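Local coordinates for cephalosporin acylase (Bacillus halodurans, PDB 2NLZ), which probably works as an Ntn-type amide hydrolase of the gamma-glutamyltranspeptidase family, named for cephalosporin deacylation, although its true substrate is not established, at residues M25-Q30 with Q513-D518; P31-A36 with I52-A57; G44-D49 with T363-G368; V264-P269 with T420-F425; T358-T363 with M370-Q375. The protein carries 1 engineered substitution. All coordinates share one frame; numbering follows the deposited sequence.

Interaction 1: residues M25-Q30 with Q513-D518; sequences MVATSQ and QIIWRD
Gln513 is the side chain to trace first, because every atom of it from CB outward rests on strand 25-28 or the residue just after it. CB lies 4.0 Å from Ala27 CB, and CG comes to 3.6 Å from Ala27 O. The chain then bends at its second torsion (chi2 -79°), which lays the amide along the backbone of that strand: CD is 3.6 Å from Thr28 CA, and OE1 is 3.5 Å from Thr28 C. At the tip, NE2 stands 3.3 Å from Thr28 N. Both are donors, so this is mere contact, and NE2 bonds instead to Thr528 OG1.

Further along, the contact turns apolar. The chain of Met25 starts with CG anti to the backbone N (chi1 -171°), runs straight to SD and bends at its last torsion. It slides past Ile515 in the opposite direction, with SD 3.7 Å from Ile515 CG2 and CG 3.8 Å from Ile515 CD1. Between these two ends Ala27 offers its small methyl to both Gln513 and Ile515.

The strands run nearly antiparallel, 159° apart, with their axes 6.8 Å from each other, and they meet through side chains instead of backbone bonds. Met25 and Ala27 point inward, whereas Val26 and Thr28 turn the other way, onto helices 31-42 and 47-61; Thr28 OG1 also bonds to Tyr360 O. Two strands facing each other across buried side chains, with helices behind one of them, are what the alpha-beta-beta-alpha sandwich of Ntn hydrolases looks like in its middle.

Interaction 2: residues P31-A36 with I52-A57; sequences PLAAQA and IATATA
Thr54 has OG1 beside its backbone N (chi1 -46°), which leaves CG2 anti to that N, and this one torsion settles how its two branches are used. The methyl is carried to the opposing helix, 3.5 Å from Ala33 O and 3.8 Å from Ala33 CB. The hydroxyl bonds back to Ala50 O one turn earlier, so the polar branch is served within its own helix.

The rest of the interface is made of alanines, which have no torsion to adjust. Ala57 CB reaches both Ala33 and Ala36, 4.1 Å from Ala33 CB and 4.0 Å from Ala36 CB. One turn back, Ala53 CB packs 3.9 Å from Ala36 O. With little more than methyls between them, the helices come close: the axes of the two segments approach to 7.7 Å and run 147° apart, roughly antiparallel.

Helices 31-42 and 47-61 thus form a helical hairpin laid on strand 24-28, whose Thr28 touches Ala33, Ala34 and Thr54. Helix 143-151 adds Pro144 against Ala36, helix 122-133 brings Trp126 against Ala55, and Leu32 packs on Ala538 of the second subunit.

Interaction 3: residues G44-D49 with T363-G368; sequences GGNAID and TADGDG
The tight part of this contact is Ala47, held at both ends of its backbone by strand 363-365. Its N-H bonds to Asp365 OD2 at 3.0 Å, a fairly straight bond (152°) that meets the carboxylate from above its plane. On the other side, Thr363 OG1 donates to Ala47 O at 3.0 Å, although the position of that hydroxyl is less certain. Between these bonds Ala47 CB packs over the strand, 3.9 Å from Ala364 CA.

Asp365 reaches the helix start with CG set between its backbone N and carbonyl carbon (chi1 63°). OD1 takes the N-H of Asn369, so both oxygens are used, and the amino-terminal end of the helix probably helps to keep the group ionised. An alanine in place of Asp365 would remove both acceptors and would probably loosen both the helix start from the strand and the turn from the Asn369 N-H.

Asn46 and Asp49 form a capping box beside this grip: Asn46 OD1 accepts from Asp49 N at 3.2 Å and weakly from Ile48 N, while Asp49 OD2 accepts from Asn46 N at 3.0 Å.

Toward solvent the contact thins out. Residues Asp365 to Gly368 make a type I turn, and exposed Asp367 is weakly bonded to His543 of what is evidently the C-terminal polyhistidine tag.

Helix 47-61 therefore starts over the end of strand 359-365. Ile48 packs on Leu129 and Tyr133 of helix 122-133, while Val371 of strand 370-376 lies against Ala47.

Interaction 4: residues V264-P269 with T420-F425; sequences VWEIPP and TIIPGF
A water is the best-held polar atom here, with three bonds on its oxygen. It donates to Glu266 OE1 at 2.5 Å and to Pro423 O at 2.6 Å, and it accepts from Ile267 N at 2.9 Å. Those partners come from both segments, so the water spans the place where the two segments part.

Glu266 reaches it by a bend at the second torsion (chi2 -78°). This also sets OE1 3.7 Å from Ile422 CB, while OE2 bonds to His448 of helix 444-457, so the carboxylate is engaged at both oxygens.

Before the segments part, Trp265 and Phe425 form an antiparallel hydrogen-bonded pair. Trp265 N donates to Phe425 O at 2.7 Å, nearly along the C=O axis. The return bond, from Phe425 N to Trp265 O, is 3.1 Å and arrives from above the carbonyl plane. Phe425 O also lies at the edge of the indole, in its plane. The two side chains share a face and touch at their CB atoms, 4.0 Å apart, before the rings diverge.

Past the water, Ile267 CG1 crosses Pro423 at about a right angle, 3.8 Å from Pro423 CG. Strands 262-266 and 424-428 are neighbours in one layer of an Ntn-type sandwich, and this is the end of their pairing, where a short antiparallel ladder gives way to a water bridge.

Interaction 5: residues T358-T363 with M370-Q375; sequences TVYLAT and MVSFIQ
Backbone bonds lay down the ladder. At one end Val359 N gives a nearly straight bond to Gln375 O (3.0 Å, 172°), and Gln375 N returns one to Val359 O. Phe373 N donates to Leu361 O at 3.1 Å in the middle. At the other end Thr363 and Val371 bond in both directions, the shorter being Val371 N to Thr363 O at 2.7 Å.

These strands are the two arms of an antiparallel beta hairpin, in the middle of an Ntn-type sandwich. Val359, Leu361, Thr363, Val371, Phe373 and Gln375 point to the side where helix 47-61 lies; Tyr360, Ala362, Ser372 and Ile374 point to the other, where Pro435 of strand 431-438 packs.

The polar side-chain link is on that second side. Tyr360 CG is anti to the backbone N (chi1 -180°), which carries the ring along the opposite strand until OH donates to Ser372 OG at 2.8 Å, though the hydroxyl's position is less certain. Ser372 OG, in the ring plane at its edge, bonds in turn to Gly424 O. An alanine at Tyr360 would remove both ring and hydroxyl, and would probably leave Ile374 and Ser372 less firmly packed.

The apolar contacts divide between the same two sides. Ile374 CB meets the ring edge, 3.9 Å from Tyr360 CD1, and Ile374 CG1 lies 3.6 Å from Thr358 CG2. Opposite, Leu361 and Phe373 lie side by side, with Leu361 CD2 3.7 Å from Phe373 CB, and Val359 CG2 sits alongside Gln375 CG, whose amide bonds to Trp126 and Asn66.

How the interactions relate
The five contacts cut through the layers of one sandwich. Interaction 2 is the outer helix pair, lying on the strands of interactions 1 and 5; Ala55 touches Phe373, and Thr54 touches Leu361. Interactions 1 and 5 have centres 9 Å apart, because strands 24-28 and 359-365 are sheet neighbours. Interaction 3 shares Thr363 with interaction 5 and uses helix 47-61, as interaction 2 does. Interaction 4 belongs to the facing layer, about 21 Å between centres from interactions 2 and 3, and reaches interaction 5 through Gly424 and Ser372. Interaction 1 joins segments 483 residues apart and encloses the others, so the core is closed by distant sequence.

Interaction 1: residues M25-Q30 with Q513-D518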
# COMPACT_ATOMS: atom_id res chain seq x y z
N MET D 25 -4.48 -16.55 29.86
CA MET D 25 -4.79 -15.82 28.64
C MET D 25 -6.12 -16.26 28.07
O MET D 25 -6.43 -17.45 28.01
CB MET D 25 -3.68 -16.02 27.61
CG MET D 25 -3.81 -15.13 26.38
SD MET D 25 -2.43 -15.32 25.24
CE MET D 25 -1.20 -14.28 26.01
N VAL D 26 -6.92 -15.28 27.66
CA VAL D 26 -8.19 -15.55 27.01
C VAL D 26 -8.22 -14.77 25.71
O VAL D 26 -7.86 -13.59 25.69
CB VAL D 26 -9.38 -15.15 27.91
CG1 VAL D 26 -10.69 -15.41 27.21
CG2 VAL D 26 -9.33 -15.93 29.19
N ALA D 27 -8.63 -15.45 24.64
CA ALA D 27 -8.69 -14.85 23.32
C ALA D 27 -10.01 -15.21 22.65
O ALA D 27 -10.30 -16.38 22.36
CB ALA D 27 -7.50 -15.29 22.48
N THR D 28 -10.82 -14.19 22.40
CA THR D 28 -12.12 -14.38 21.80
C THR D 28 -12.64 -13.12 21.08
O THR D 28 -12.01 -12.05 21.13
CB THR D 28 -13.17 -14.87 22.83
OG1 THR D 28 -14.36 -15.27 22.15
CG2 THR D 28 -13.47 -13.76 23.86
N SER D 29 -13.80 -13.27 20.44
CA SER D 29 -14.37 -12.26 19.58
C SER D 29 -15.20 -11.20 20.29
O SER D 29 -15.80 -10.35 19.63
CB SER D 29 -15.22 -12.94 18.52
OG SER D 29 -16.30 -13.61 19.12
N GLN D 30 -15.27 -11.24 21.61
CA GLN D 30 -16.00 -10.19 22.32
C GLN D 30 -15.25 -9.81 23.58
O GLN D 30 -15.07 -10.65 24.44
CB GLN D 30 -17.40 -10.68 22.67
CG GLN D 30 -18.47 -9.61 22.59
CD GLN D 30 -18.64 -9.06 21.18
OE1 GLN D 30 -18.77 -7.85 20.98
NE2 GLN D 30 -18.65 -9.95 20.18
N GLN D 513 -8.58 -16.97 16.48
CA GLN D 513 -7.82 -16.70 17.70
C GLN D 513 -6.74 -17.77 17.84
O GLN D 513 -6.94 -18.93 17.49
CB GLN D 513 -8.70 -16.69 18.95
CG GLN D 513 -10.11 -16.13 18.79
CD GLN D 513 -10.14 -14.62 18.78
OE1 GLN D 513 -11.00 -14.02 18.13
NE2 GLN D 513 -9.21 -14.00 19.50
N ILE D 514 -5.59 -17.35 18.36
CA ILE D 514 -4.46 -18.23 18.56
C ILE D 514 -3.83 -17.90 19.90
O ILE D 514 -3.64 -16.73 20.24
CB ILE D 514 -3.41 -18.08 17.42
CG1 ILE D 514 -3.93 -18.69 16.10
CG2 ILE D 514 -2.09 -18.73 17.78
CD1 ILE D 514 -3.12 -18.31 14.86
N ILE D 515 -3.53 -18.94 20.68
CA ILE D 515 -2.61 -18.84 21.81
C ILE D 515 -1.54 -19.92 21.63
O ILE D 515 -1.87 -21.11 21.57
CB ILE D 515 -3.32 -19.03 23.18
CG1 ILE D 515 -4.38 -17.96 23.40
CG2 ILE D 515 -2.32 -18.92 24.30
CD1 ILE D 515 -5.19 -18.17 24.66
N TRP D 516 -0.27 -19.52 21.53
CA TRP D 516 0.84 -20.48 21.53
C TRP D 516 1.62 -20.45 22.84
O TRP D 516 1.96 -19.39 23.36
CB TRP D 516 1.83 -20.29 20.36
CG TRP D 516 1.30 -20.40 18.93
CD1 TRP D 516 1.73 -19.66 17.88
CD2 TRP D 516 0.29 -21.29 18.42
NE1 TRP D 516 1.05 -20.01 16.74
CE2 TRP D 516 0.16 -21.01 17.03
CE3 TRP D 516 -0.51 -22.29 18.98
CZ2 TRP D 516 -0.75 -21.69 16.20
CZ3 TRP D 516 -1.42 -22.98 18.16
CH2 TRP D 516 -1.53 -22.67 16.78
N ARG D 517 1.91 -21.64 23.37
CA ARG D 517 2.76 -21.78 24.53
C ARG D 517 4.13 -22.31 24.14
O ARG D 517 4.23 -23.38 23.52
CB ARG D 517 2.14 -22.72 25.55
CG ARG D 517 3.17 -23.22 26.55
CD ARG D 517 2.80 -24.52 27.23
NE ARG D 517 2.39 -24.20 28.57
CZ ARG D 517 3.09 -24.36 29.68
NH1 ARG D 517 2.54 -23.95 30.81
NH2 ARG D 517 4.30 -24.93 29.69
N ASP D 518 5.17 -21.57 24.50
CA ASP D 518 6.55 -22.03 24.36
C ASP D 518 6.79 -23.17 25.35
O ASP D 518 6.63 -22.99 26.55
CB ASP D 518 7.50 -20.87 24.65
CG ASP D 518 8.93 -21.16 24.24
OD1 ASP D 518 9.42 -20.46 23.33
OD2 ASP D 518 9.55 -22.08 24.82

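Interaction 2: residues P31-A36 with I52-A57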
# COMPACT_ATOMS: atom_id res chain seq x y z
N PRO D 31 -14.80 -8.53 23.68
CA PRO D 31 -13.86 -8.12 24.73
C PRO D 31 -14.36 -8.39 26.15
O PRO D 31 -13.58 -8.83 27.01
CB PRO D 31 -13.67 -6.62 24.48
CG PRO D 31 -14.07 -6.42 23.06
CD PRO D 31 -15.18 -7.41 22.82
N LEU D 32 -15.65 -8.14 26.38
CA LEU D 32 -16.30 -8.47 27.64
C LEU D 32 -16.40 -9.98 27.90
O LEU D 32 -16.50 -10.40 29.05
CB LEU D 32 -17.68 -7.84 27.72
CG LEU D 32 -17.78 -6.31 27.62
CD1 LEU D 32 -19.22 -5.92 27.38
CD2 LEU D 32 -17.22 -5.60 28.85
N ALA D 33 -16.39 -10.79 26.85
CA ALA D 33 -16.36 -12.24 27.01
C ALA D 33 -14.99 -12.68 27.49
O ALA D 33 -14.88 -13.48 28.42
CB ALA D 33 -16.75 -12.96 25.72
N ALA D 34 -13.95 -12.14 26.87
CA ALA D 34 -12.58 -12.34 27.34
C ALA D 34 -12.46 -11.91 28.80
O ALA D 34 -11.81 -12.59 29.61
CB ALA D 34 -11.59 -11.58 26.46
N GLN D 35 -13.10 -10.80 29.13
CA GLN D 35 -13.12 -10.28 30.49
C GLN D 35 -13.71 -11.28 31.49
O GLN D 35 -13.23 -11.38 32.61
CB GLN D 35 -13.87 -8.94 30.54
CG GLN D 35 -13.60 -8.09 31.78
CD GLN D 35 -12.17 -7.56 31.86
OE1 GLN D 35 -11.41 -7.58 30.88
NE2 GLN D 35 -11.80 -7.07 33.03
N ALA D 36 -14.73 -12.01 31.06
CA ALA D 36 -15.36 -13.05 31.87
C ALA D 36 -14.38 -14.15 32.22
O ALA D 36 -14.26 -14.53 33.38
CB ALA D 36 -16.59 -13.62 31.15
N ILE D 52 -15.53 -21.95 29.71
CA ILE D 52 -16.97 -22.01 29.98
C ILE D 52 -17.49 -20.60 30.29
O ILE D 52 -18.53 -20.20 29.78
CB ILE D 52 -17.30 -23.00 31.12
CG1 ILE D 52 -16.84 -24.41 30.75
CG2 ILE D 52 -18.79 -23.03 31.40
CD1 ILE D 52 -16.70 -25.36 31.93
N ALA D 53 -16.74 -19.84 31.07
CA ALA D 53 -17.12 -18.47 31.37
C ALA D 53 -17.33 -17.66 30.10
O ALA D 53 -18.37 -17.03 29.90
CB ALA D 53 -16.07 -17.81 32.25
N THR D 54 -16.33 -17.72 29.23
CA THR D 54 -16.33 -17.00 27.98
C THR D 54 -17.40 -17.50 27.00
O THR D 54 -17.98 -16.71 26.27
CB THR D 54 -14.95 -17.13 27.32
OG1 THR D 54 -13.93 -16.88 28.30
CG2 THR D 54 -14.81 -16.15 26.18
N ALA D 55 -17.64 -18.81 26.99
CA ALA D 55 -18.60 -19.40 26.06
C ALA D 55 -19.99 -18.93 26.39
O ALA D 55 -20.73 -18.45 25.52
CB ALA D 55 -18.52 -20.91 26.09
N THR D 56 -20.35 -19.06 27.67
CA THR D 56 -21.66 -18.67 28.16
C THR D 56 -21.85 -17.17 28.06
O THR D 56 -22.97 -16.70 27.83
CB THR D 56 -21.91 -19.13 29.61
OG1 THR D 56 -20.80 -18.74 30.44
CG2 THR D 56 -22.07 -20.63 29.68
N ALA D 57 -20.77 -16.42 28.26
CA ALA D 57 -20.79 -14.97 28.09
C ALA D 57 -21.15 -14.59 26.66
O ALA D 57 -22.00 -13.72 26.45
CB ALA D 57 -19.45 -14.35 28.48

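Interaction 3: residues G44-D49 with T363-G368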
# COMPACT_ATOMS: atom_id res chain seq x y z
N GLY D 44 -10.01 -18.15 40.98
CA GLY D 44 -9.43 -19.47 41.21
C GLY D 44 -9.68 -20.49 40.12
O GLY D 44 -9.35 -21.67 40.29
N GLY D 45 -10.27 -20.05 39.01
CA GLY D 45 -10.61 -20.95 37.91
C GLY D 45 -9.42 -21.24 37.01
O GLY D 45 -8.50 -20.44 36.94
N ASN D 46 -9.45 -22.39 36.35
CA ASN D 46 -8.42 -22.75 35.39
C ASN D 46 -8.91 -22.47 33.97
O ASN D 46 -9.99 -21.93 33.78
CB ASN D 46 -7.97 -24.22 35.57
CG ASN D 46 -9.12 -25.22 35.46
OD1 ASN D 46 -10.03 -25.08 34.64
ND2 ASN D 46 -9.06 -26.26 36.28
N ALA D 47 -8.12 -22.86 32.97
CA ALA D 47 -8.40 -22.54 31.58
C ALA D 47 -9.75 -23.09 31.12
O ALA D 47 -10.43 -22.46 30.31
CB ALA D 47 -7.27 -23.04 30.68
N ILE D 48 -10.13 -24.25 31.65
CA ILE D 48 -11.41 -24.88 31.33
C ILE D 48 -12.55 -24.02 31.88
O ILE D 48 -13.49 -23.66 31.16
CB ILE D 48 -11.51 -26.32 31.87
CG1 ILE D 48 -10.54 -27.26 31.15
CG2 ILE D 48 -12.92 -26.87 31.74
CD1 ILE D 48 -9.19 -27.43 31.85
N ASP D 49 -12.45 -23.68 33.17
CA ASP D 49 -13.42 -22.80 33.79
C ASP D 49 -13.58 -21.54 32.95
O ASP D 49 -14.70 -21.20 32.57
CB ASP D 49 -12.99 -22.42 35.20
CG ASP D 49 -13.07 -23.58 36.17
OD1 ASP D 49 -14.16 -24.19 36.30
OD2 ASP D 49 -12.05 -23.87 36.82
N THR D 363 -8.34 -20.39 25.45
CA THR D 363 -7.87 -20.10 26.79
C THR D 363 -6.66 -20.96 27.18
O THR D 363 -6.52 -22.12 26.74
CB THR D 363 -8.96 -20.34 27.82
OG1 THR D 363 -9.55 -21.61 27.57
CG2 THR D 363 -10.05 -19.28 27.73
N ALA D 364 -5.79 -20.39 28.00
CA ALA D 364 -4.65 -21.10 28.56
C ALA D 364 -4.32 -20.54 29.94
O ALA D 364 -4.57 -19.35 30.22
CB ALA D 364 -3.45 -21.00 27.63
N ASP D 365 -3.76 -21.38 30.81
CA ASP D 365 -3.34 -20.93 32.14
C ASP D 365 -1.88 -21.24 32.47
O ASP D 365 -1.15 -21.80 31.64
CB ASP D 365 -4.28 -21.45 33.24
CG ASP D 365 -4.29 -22.98 33.35
OD1 ASP D 365 -3.27 -23.63 33.04
OD2 ASP D 365 -5.33 -23.53 33.79
N GLY D 366 -1.48 -20.86 33.68
CA GLY D 366 -0.11 -21.09 34.16
C GLY D 366 0.23 -22.53 34.45
O GLY D 366 1.38 -22.92 34.33
N ASP D 367 -0.78 -23.33 34.81
CA ASP D 367 -0.59 -24.74 35.18
C ASP D 367 -0.59 -25.70 33.99
O ASP D 367 -0.77 -26.90 34.17
CB ASP D 367 -1.68 -25.17 36.17
CG ASP D 367 -1.75 -24.28 37.41
OD1 ASP D 367 -0.71 -24.12 38.08
OD2 ASP D 367 -2.84 -23.76 37.72
N GLY D 368 -0.41 -25.16 32.79
CA GLY D 368 -0.31 -25.98 31.58
C GLY D 368 -1.61 -26.49 31.01
O GLY D 368 -1.61 -27.40 30.18

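Interaction 4: residues V264-P269 with T420-F425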
# COMPACT_ATOMS: atom_id res chain seq x y z
N VAL D 264 -1.07 -31.70 14.03
CA VAL D 264 -2.27 -30.87 13.91
C VAL D 264 -3.49 -31.68 14.34
O VAL D 264 -3.81 -32.70 13.73
CB VAL D 264 -2.45 -30.37 12.47
CG1 VAL D 264 -3.59 -29.39 12.40
CG2 VAL D 264 -1.19 -29.72 11.99
N TRP D 265 -4.17 -31.22 15.39
CA TRP D 265 -5.29 -31.97 15.95
C TRP D 265 -6.65 -31.38 15.59
O TRP D 265 -6.83 -30.16 15.56
CB TRP D 265 -5.16 -32.05 17.47
CG TRP D 265 -3.94 -32.76 17.90
CD1 TRP D 265 -2.73 -32.21 18.15
CD2 TRP D 265 -3.81 -34.17 18.17
NE1 TRP D 265 -1.84 -33.18 18.55
CE2 TRP D 265 -2.48 -34.39 18.57
CE3 TRP D 265 -4.69 -35.25 18.10
CZ2 TRP D 265 -1.99 -35.66 18.90
CZ3 TRP D 265 -4.21 -36.52 18.43
CH2 TRP D 265 -2.87 -36.71 18.83
N GLU D 266 -7.60 -32.27 15.31
CA GLU D 266 -8.98 -31.89 15.11
C GLU D 266 -9.88 -32.90 15.85
O GLU D 266 -9.44 -34.01 16.18
CB GLU D 266 -9.33 -31.92 13.62
CG GLU D 266 -8.52 -30.98 12.72
CD GLU D 266 -8.96 -29.52 12.77
OE1 GLU D 266 -10.10 -29.24 13.23
OE2 GLU D 266 -8.17 -28.66 12.34
N ILE D 267 -11.12 -32.50 16.13
CA ILE D 267 -12.17 -33.43 16.53
C ILE D 267 -12.45 -34.37 15.35
O ILE D 267 -12.52 -33.91 14.20
CB ILE D 267 -13.46 -32.66 16.88
CG1 ILE D 267 -13.24 -31.75 18.11
CG2 ILE D 267 -14.66 -33.62 17.07
CD1 ILE D 267 -12.73 -32.45 19.36
N PRO D 268 -12.59 -35.69 15.61
CA PRO D 268 -12.97 -36.69 14.61
C PRO D 268 -14.38 -36.49 14.06
O PRO D 268 -15.17 -35.77 14.67
CB PRO D 268 -12.90 -38.00 15.39
CG PRO D 268 -13.11 -37.61 16.78
CD PRO D 268 -12.38 -36.32 16.92
N PRO D 269 -14.69 -37.10 12.90
CA PRO D 269 -15.98 -37.10 12.22
C PRO D 269 -17.25 -37.06 13.07
O PRO D 269 -17.25 -37.43 14.25
CB PRO D 269 -15.92 -38.36 11.39
CG PRO D 269 -14.53 -38.34 10.91
CD PRO D 269 -13.71 -37.85 12.09
N THR D 420 -19.84 -28.10 10.90
CA THR D 420 -18.85 -27.15 10.37
C THR D 420 -17.90 -26.57 11.42
O THR D 420 -16.76 -26.23 11.11
CB THR D 420 -19.53 -25.97 9.66
OG1 THR D 420 -20.47 -25.34 10.54
CG2 THR D 420 -20.22 -26.46 8.39
N ILE D 421 -18.41 -26.44 12.64
CA ILE D 421 -17.67 -26.03 13.80
C ILE D 421 -16.48 -26.95 14.08
O ILE D 421 -16.65 -28.15 14.32
CB ILE D 421 -18.59 -26.11 15.00
CG1 ILE D 421 -19.48 -24.89 15.09
CG2 ILE D 421 -17.84 -26.21 16.30
CD1 ILE D 421 -20.32 -25.02 16.33
N ILE D 422 -15.28 -26.39 14.05
CA ILE D 422 -14.07 -27.18 14.30
C ILE D 422 -13.01 -26.46 15.14
O ILE D 422 -12.41 -25.47 14.71
CB ILE D 422 -13.44 -27.76 12.97
CG1 ILE D 422 -13.01 -26.64 12.00
CG2 ILE D 422 -14.41 -28.74 12.28
CD1 ILE D 422 -12.11 -27.13 10.86
N PRO D 423 -12.78 -26.95 16.37
CA PRO D 423 -11.72 -26.40 17.20
C PRO D 423 -10.43 -27.14 16.92
O PRO D 423 -10.42 -28.37 16.80
CB PRO D 423 -12.21 -26.69 18.61
CG PRO D 423 -13.04 -27.95 18.49
CD PRO D 423 -13.49 -28.06 17.04
N GLY D 424 -9.33 -26.40 16.82
CA GLY D 424 -8.06 -27.02 16.48
C GLY D 424 -7.08 -26.97 17.62
O GLY D 424 -7.17 -26.09 18.48
N PHE D 425 -6.14 -27.91 17.62
CA PHE D 425 -5.03 -27.86 18.56
C PHE D 425 -3.71 -28.24 17.90
O PHE D 425 -3.67 -29.14 17.07
CB PHE D 425 -5.28 -28.77 19.75
CG PHE D 425 -4.62 -28.30 21.02
CD1 PHE D 425 -5.33 -27.54 21.95
CD2 PHE D 425 -3.29 -28.61 21.30
CE1 PHE D 425 -4.72 -27.11 23.12
CE2 PHE D 425 -2.68 -28.18 22.47
CZ PHE D 425 -3.40 -27.43 23.38
O HOH W 1 -11.61 -29.89 15.06

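Interaction 5: residues T358-T363 with M370-Q375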
# COMPACT_ATOMS: atom_id res chain seq x y z
N THR D 358 -21.09 -18.36 14.44
CA THR D 358 -20.15 -19.18 15.21
C THR D 358 -19.27 -18.30 16.10
O THR D 358 -18.93 -17.18 15.73
CB THR D 358 -19.26 -20.04 14.28
OG1 THR D 358 -20.09 -20.76 13.35
CG2 THR D 358 -18.43 -21.03 15.06
N VAL D 359 -18.94 -18.78 17.29
CA VAL D 359 -17.97 -18.08 18.13
C VAL D 359 -16.79 -18.98 18.46
O VAL D 359 -16.96 -20.12 18.90
CB VAL D 359 -18.60 -17.48 19.45
CG1 VAL D 359 -19.48 -16.30 19.12
CG2 VAL D 359 -19.38 -18.51 20.23
N TYR D 360 -15.58 -18.49 18.21
CA TYR D 360 -14.38 -19.22 18.61
C TYR D 360 -13.68 -18.51 19.76
O TYR D 360 -13.81 -17.30 19.95
CB TYR D 360 -13.42 -19.49 17.43
CG TYR D 360 -12.20 -20.25 17.90
CD1 TYR D 360 -12.30 -21.58 18.25
CD2 TYR D 360 -10.97 -19.61 18.06
CE1 TYR D 360 -11.20 -22.28 18.74
CE2 TYR D 360 -9.87 -20.30 18.55
CZ TYR D 360 -10.00 -21.64 18.89
OH TYR D 360 -8.92 -22.35 19.37
N LEU D 361 -12.94 -19.29 20.53
CA LEU D 361 -12.49 -18.91 21.85
C LEU D 361 -11.25 -19.75 22.15
O LEU D 361 -11.20 -20.94 21.80
CB LEU D 361 -13.63 -19.24 22.81
CG LEU D 361 -13.67 -19.25 24.33
CD1 LEU D 361 -15.09 -19.61 24.65
CD2 LEU D 361 -12.72 -20.27 24.95
N ALA D 362 -10.25 -19.14 22.78
CA ALA D 362 -9.09 -19.90 23.22
C ALA D 362 -8.62 -19.43 24.57
O ALA D 362 -8.53 -18.23 24.82
CB ALA D 362 -7.97 -19.82 22.21
N THR D 363 -8.34 -20.39 25.45
CA THR D 363 -7.87 -20.10 26.79
C THR D 363 -6.66 -20.96 27.18
O THR D 363 -6.52 -22.12 26.74
CB THR D 363 -8.96 -20.34 27.82
OG1 THR D 363 -9.55 -21.61 27.57
CG2 THR D 363 -10.05 -19.28 27.73
N MET D 370 -4.94 -25.80 28.63
CA MET D 370 -5.22 -25.05 27.41
C MET D 370 -6.49 -25.58 26.76
O MET D 370 -6.70 -26.80 26.73
CB MET D 370 -4.06 -25.17 26.41
CG MET D 370 -2.74 -24.62 26.93
SD MET D 370 -1.64 -23.93 25.70
CE MET D 370 -0.86 -25.42 25.14
N VAL D 371 -7.34 -24.68 26.24
CA VAL D 371 -8.54 -25.13 25.53
C VAL D 371 -8.87 -24.39 24.24
O VAL D 371 -8.77 -23.17 24.16
CB VAL D 371 -9.80 -25.29 26.47
CG1 VAL D 371 -9.67 -24.47 27.73
CG2 VAL D 371 -11.13 -25.00 25.73
N SER D 372 -9.24 -25.17 23.23
CA SER D 372 -9.84 -24.70 22.00
C SER D 372 -11.34 -24.97 22.09
O SER D 372 -11.75 -26.13 22.13
CB SER D 372 -9.25 -25.50 20.84
OG SER D 372 -9.65 -25.00 19.57
N PHE D 373 -12.15 -23.92 22.15
CA PHE D 373 -13.59 -24.06 22.32
C PHE D 373 -14.32 -23.32 21.23
O PHE D 373 -13.95 -22.20 20.90
CB PHE D 373 -14.06 -23.49 23.67
CG PHE D 373 -15.48 -23.85 24.01
CD1 PHE D 373 -15.76 -24.99 24.75
CD2 PHE D 373 -16.54 -23.04 23.60
CE1 PHE D 373 -17.08 -25.33 25.06
CE2 PHE D 373 -17.86 -23.37 23.91
CZ PHE D 373 -18.13 -24.51 24.65
N ILE D 374 -15.38 -23.93 20.73
CA ILE D 374 -16.17 -23.32 19.68
C ILE D 374 -17.65 -23.74 19.80
O ILE D 374 -17.94 -24.90 20.08
CB ILE D 374 -15.54 -23.66 18.32
CG1 ILE D 374 -16.18 -22.90 17.17
CG2 ILE D 374 -15.56 -25.15 18.09
CD1 ILE D 374 -15.29 -22.81 15.96
N GLN D 375 -18.57 -22.79 19.62
CA GLN D 375 -20.01 -23.13 19.59
C GLN D 375 -20.79 -22.28 18.59
O GLN D 375 -20.40 -21.16 18.31
CB GLN D 375 -20.66 -23.06 20.99
CG GLN D 375 -20.79 -21.68 21.58
CD GLN D 375 -21.31 -21.68 22.99
OE1 GLN D 375 -21.07 -22.61 23.76
NE2 GLN D 375 -22.01 -20.61 23.36